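Leucine aminopeptidase (Fimbriiglobus ruber, PDB 7D1B) probably cyclises N-terminal glutamine of peptides as a zinc-dependent glutaminyl cyclase built on the M28 aminopeptidase fold. Local coordinates at residues D132-A137 / E188-P193. Sequence-based numbering, arbitrary orientation.
Sequences DTRPAA and EYILDP. With ZN (zinc ion), chain B.
R134 and E188 form a salt bridge beside the zinc ion, NH2 lying 2.9 Å from OE1. The side chains cross at about a right angle, with OE1 in the guanidinium plane and NH2 on the anti side of OE1, 32° out of the carboxylate plane. OE2 of E188 binds the zinc at 1.9 Å and accepts from a water that also takes the backbone N-H of R134. With CG anti to the backbone N (chi1 -163°) and the chain extended to NE, R134 runs across the E188 side chain; Y204 OH and H138 ND1 meet its NH2 and NE, and I190 CG1 lies over one face, offset toward the rim. An alanine in place of R134 would probably leave E188 OE1 without its charged mate and the carboxylate, though still held by zinc and water, freer to turn. At the backbone end of E188, its N-H donates to the syn lone pair of D132 OD2 (3.0 Å, 165°), while D132 OD1 is held by H130 and the backbone N of E187. E188 O takes a weak bond from I190 N and a CA-H...O contact from R134 CA. P135 CG touches L191 CD2 at 3.8 Å. D155 and H309 complete the zinc's protein ligands. The contact joins loops following neighbouring parallel strands 123-130 and 178-184, ahead of helices 153-167 and 206-218.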
ATOM      1  N   ASP A 132      -2.874   7.448   5.246  1.00 11.94           N
ATOM      2  CA  ASP A 132      -2.990   8.878   5.500  1.00 12.18           C
ATOM      3  C   ASP A 132      -2.896   9.623   4.176  1.00 12.19           C
ATOM      4  O   ASP A 132      -2.306   9.138   3.214  1.00 14.81           O
ATOM      5  CB  ASP A 132      -1.902   9.349   6.465  1.00 12.84           C
ATOM      6  CG  ASP A 132      -0.504   9.234   5.871  1.00 12.31           C
ATOM      7  OD1 ASP A 132      -0.132   8.140   5.364  1.00 12.83           O
ATOM      8  OD2 ASP A 132       0.249  10.233   5.940  1.00 12.85           O
ATOM      9  N   THR A 133      -3.483  10.808   4.113  1.00 12.28           N
ATOM     10  CA  THR A 133      -3.345  11.635   2.922  1.00 12.85           C
ATOM     11  C   THR A 133      -2.482  12.844   3.241  1.00 12.09           C
ATOM     12  O   THR A 133      -2.551  13.411   4.341  1.00 12.91           O
ATOM     13  CB  THR A 133      -4.691  12.032   2.302  1.00 13.66           C
ATOM     14  OG1 THR A 133      -5.476  12.799   3.231  1.00 13.98           O
ATOM     15  CG2 THR A 133      -5.476  10.791   1.867  1.00 14.85           C
ATOM     16  N   ARG A 134      -1.671  13.240   2.276  1.00 12.97           N
ATOM     17  CA  ARG A 134      -0.765  14.360   2.470  1.00 13.35           C
ATOM     18  C   ARG A 134      -1.569  15.631   2.742  1.00 13.46           C
ATOM     19  O   ARG A 134      -2.615  15.848   2.122  1.00 14.01           O
ATOM     20  CB  ARG A 134       0.052  14.550   1.200  1.00 13.94           C
ATOM     21  CG  ARG A 134       1.297  15.381   1.384  1.00 14.17           C
ATOM     22  CD  ARG A 134       2.057  15.487   0.062  1.00 14.90           C
ATOM     23  NE  ARG A 134       3.231  16.328   0.201  1.00 15.05           N
ATOM     24  CZ  ARG A 134       4.472  15.906   0.423  1.00 14.49           C
ATOM     25  NH1 ARG A 134       5.443  16.806   0.576  1.00 15.96           N
ATOM     26  NH2 ARG A 134       4.748  14.611   0.526  1.00 15.71           N
ATOM     27  N   PRO A 135      -1.112  16.501   3.645  1.00 13.55           N
ATOM     28  CA  PRO A 135      -1.932  17.677   3.980  1.00 14.68           C
ATOM     29  C   PRO A 135      -2.179  18.607   2.812  1.00 14.99           C
ATOM     30  O   PRO A 135      -3.211  19.287   2.798  1.00 17.78           O
ATOM     31  CB  PRO A 135      -1.149  18.347   5.119  1.00 15.06           C
ATOM     32  CG  PRO A 135      -0.453  17.173   5.794  1.00 15.53           C
ATOM     33  CD  PRO A 135      -0.031  16.292   4.626  1.00 13.97           C
ATOM     34  N   ALA A 136      -1.273  18.666   1.840  1.00 14.54           N
ATOM     35  CA  ALA A 136      -1.429  19.579   0.721  1.00 15.32           C
ATOM     36  C   ALA A 136      -0.864  18.936  -0.533  1.00 14.87           C
ATOM     37  O   ALA A 136       0.036  18.089  -0.467  1.00 15.33           O
ATOM     38  CB  ALA A 136      -0.710  20.917   0.967  1.00 18.41           C
ATOM     39  N   ALA A 137      -1.389  19.378  -1.678  1.00 15.38           N
ATOM     40  CA  ALA A 137      -0.906  18.948  -2.993  1.00 15.91           C
ATOM     41  C   ALA A 137       0.336  19.780  -3.316  1.00 15.93           C
ATOM     42  O   ALA A 137       0.301  20.755  -4.069  1.00 16.57           O
ATOM     43  CB  ALA A 137      -1.999  19.137  -4.036  1.00 16.89           C
ATOM     44  N   GLU A 188       3.120  10.383   5.047  1.00 12.29           N
ATOM     45  CA  GLU A 188       3.457  11.705   4.538  1.00 12.27           C
ATOM     46  C   GLU A 188       2.560  12.767   5.176  1.00 12.61           C
ATOM     47  O   GLU A 188       1.861  13.539   4.504  1.00 13.00           O
ATOM     48  CB  GLU A 188       3.508  11.740   3.012  1.00 13.96           C
ATOM     49  CG  GLU A 188       2.251  11.336   2.294  1.00 15.17           C
ATOM     50  CD  GLU A 188       2.455  11.412   0.788  1.00 15.95           C
ATOM     51  OE1 GLU A 188       3.484  12.010   0.339  1.00 18.31           O
ATOM     52  OE2 GLU A 188       1.623  10.859   0.019  1.00 16.25           O
ATOM     53  N   TYR A 189       2.655  12.846   6.504  1.00 12.39           N
ATOM     54  CA  TYR A 189       2.013  13.890   7.294  1.00 12.82           C
ATOM     55  C   TYR A 189       2.875  15.150   7.213  1.00 12.86           C
ATOM     56  O   TYR A 189       3.474  15.607   8.191  1.00 12.92           O
ATOM     57  CB  TYR A 189       1.835  13.376   8.718  1.00 13.03           C
ATOM     58  CG  TYR A 189       1.193  14.343   9.680  1.00 12.94           C
ATOM     59  CD1 TYR A 189      -0.065  14.869   9.435  1.00 13.95           C
ATOM     60  CD2 TYR A 189       1.847  14.718  10.848  1.00 14.16           C
ATOM     61  CE1 TYR A 189      -0.655  15.764  10.325  1.00 14.71           C
ATOM     62  CE2 TYR A 189       1.263  15.599  11.748  1.00 15.34           C
ATOM     63  CZ  TYR A 189      -0.000  16.116  11.481  1.00 14.69           C
ATOM     64  OH  TYR A 189      -0.626  16.985  12.349  1.00 16.42           O
ATOM     65  N   ILE A 190       2.971  15.693   6.002  1.00 12.85           N
ATOM     66  CA  ILE A 190       3.944  16.738   5.697  1.00 13.30           C
ATOM     67  C   ILE A 190       3.252  18.091   5.805  1.00 13.63           C
ATOM     68  O   ILE A 190       2.524  18.515   4.897  1.00 14.78           O
ATOM     69  CB  ILE A 190       4.587  16.541   4.323  1.00 13.16           C
ATOM     70  CG1 ILE A 190       5.184  15.137   4.183  1.00 13.64           C
ATOM     71  CG2 ILE A 190       5.635  17.644   4.073  1.00 15.18           C
ATOM     72  CD1 ILE A 190       6.169  14.707   5.284  1.00 14.13           C
ATOM     73  N   LEU A 191       3.484  18.779   6.924  1.00 14.33           N
ATOM     74  CA  LEU A 191       2.963  20.124   7.108  1.00 15.62           C
ATOM     75  C   LEU A 191       3.937  21.165   6.592  1.00 16.45           C
ATOM     76  O   LEU A 191       3.512  22.203   6.074  1.00 19.29           O
ATOM     77  CB  LEU A 191       2.626  20.351   8.590  1.00 16.99           C
ATOM     78  CG  LEU A 191       1.541  19.401   9.128  1.00 17.63           C
ATOM     79  CD1 LEU A 191       1.452  19.447  10.653  1.00 19.29           C
ATOM     80  CD2 LEU A 191       0.179  19.706   8.504  1.00 18.78           C
ATOM     81  N   ASP A 192       5.225  20.900   6.732  1.00 15.61           N
ATOM     82  CA  ASP A 192       6.289  21.756   6.225  1.00 16.26           C
ATOM     83  C   ASP A 192       7.057  20.941   5.201  1.00 15.73           C
ATOM     84  O   ASP A 192       7.759  19.985   5.578  1.00 16.37           O
ATOM     85  CB  ASP A 192       7.201  22.142   7.387  1.00 18.73           C
ATOM     86  CG  ASP A 192       8.495  22.773   6.932  1.00 21.50           C
ATOM     87  OD1 ASP A 192       8.557  23.267   5.781  1.00 21.63           O
ATOM     88  OD2 ASP A 192       9.457  22.805   7.746  1.00 23.92           O
ATOM     89  N   PRO A 193       6.951  21.257   3.909  1.00 15.83           N
ATOM     90  CA  PRO A 193       7.642  20.472   2.882  1.00 17.70           C
ATOM     91  C   PRO A 193       9.105  20.832   2.724  1.00 20.03           C
ATOM     92  O   PRO A 193       9.775  20.254   1.859  1.00 24.01           O
ATOM     93  CB  PRO A 193       6.854  20.828   1.616  1.00 19.34           C
ATOM     94  CG  PRO A 193       6.481  22.269   1.845  1.00 20.68           C
ATOM     95  CD  PRO A 193       6.163  22.355   3.325  1.00 18.33           C
TER
HETATM   96 ZN    ZN B 801       2.152  11.014  -1.852  1.00 16.73          ZN
HETATM   97  O   HOH W   1      -1.135  11.243   0.320  1.00 13.64           O
HETATM   98  O   HOH W   2       3.685   9.838  -2.691  1.00 14.76           O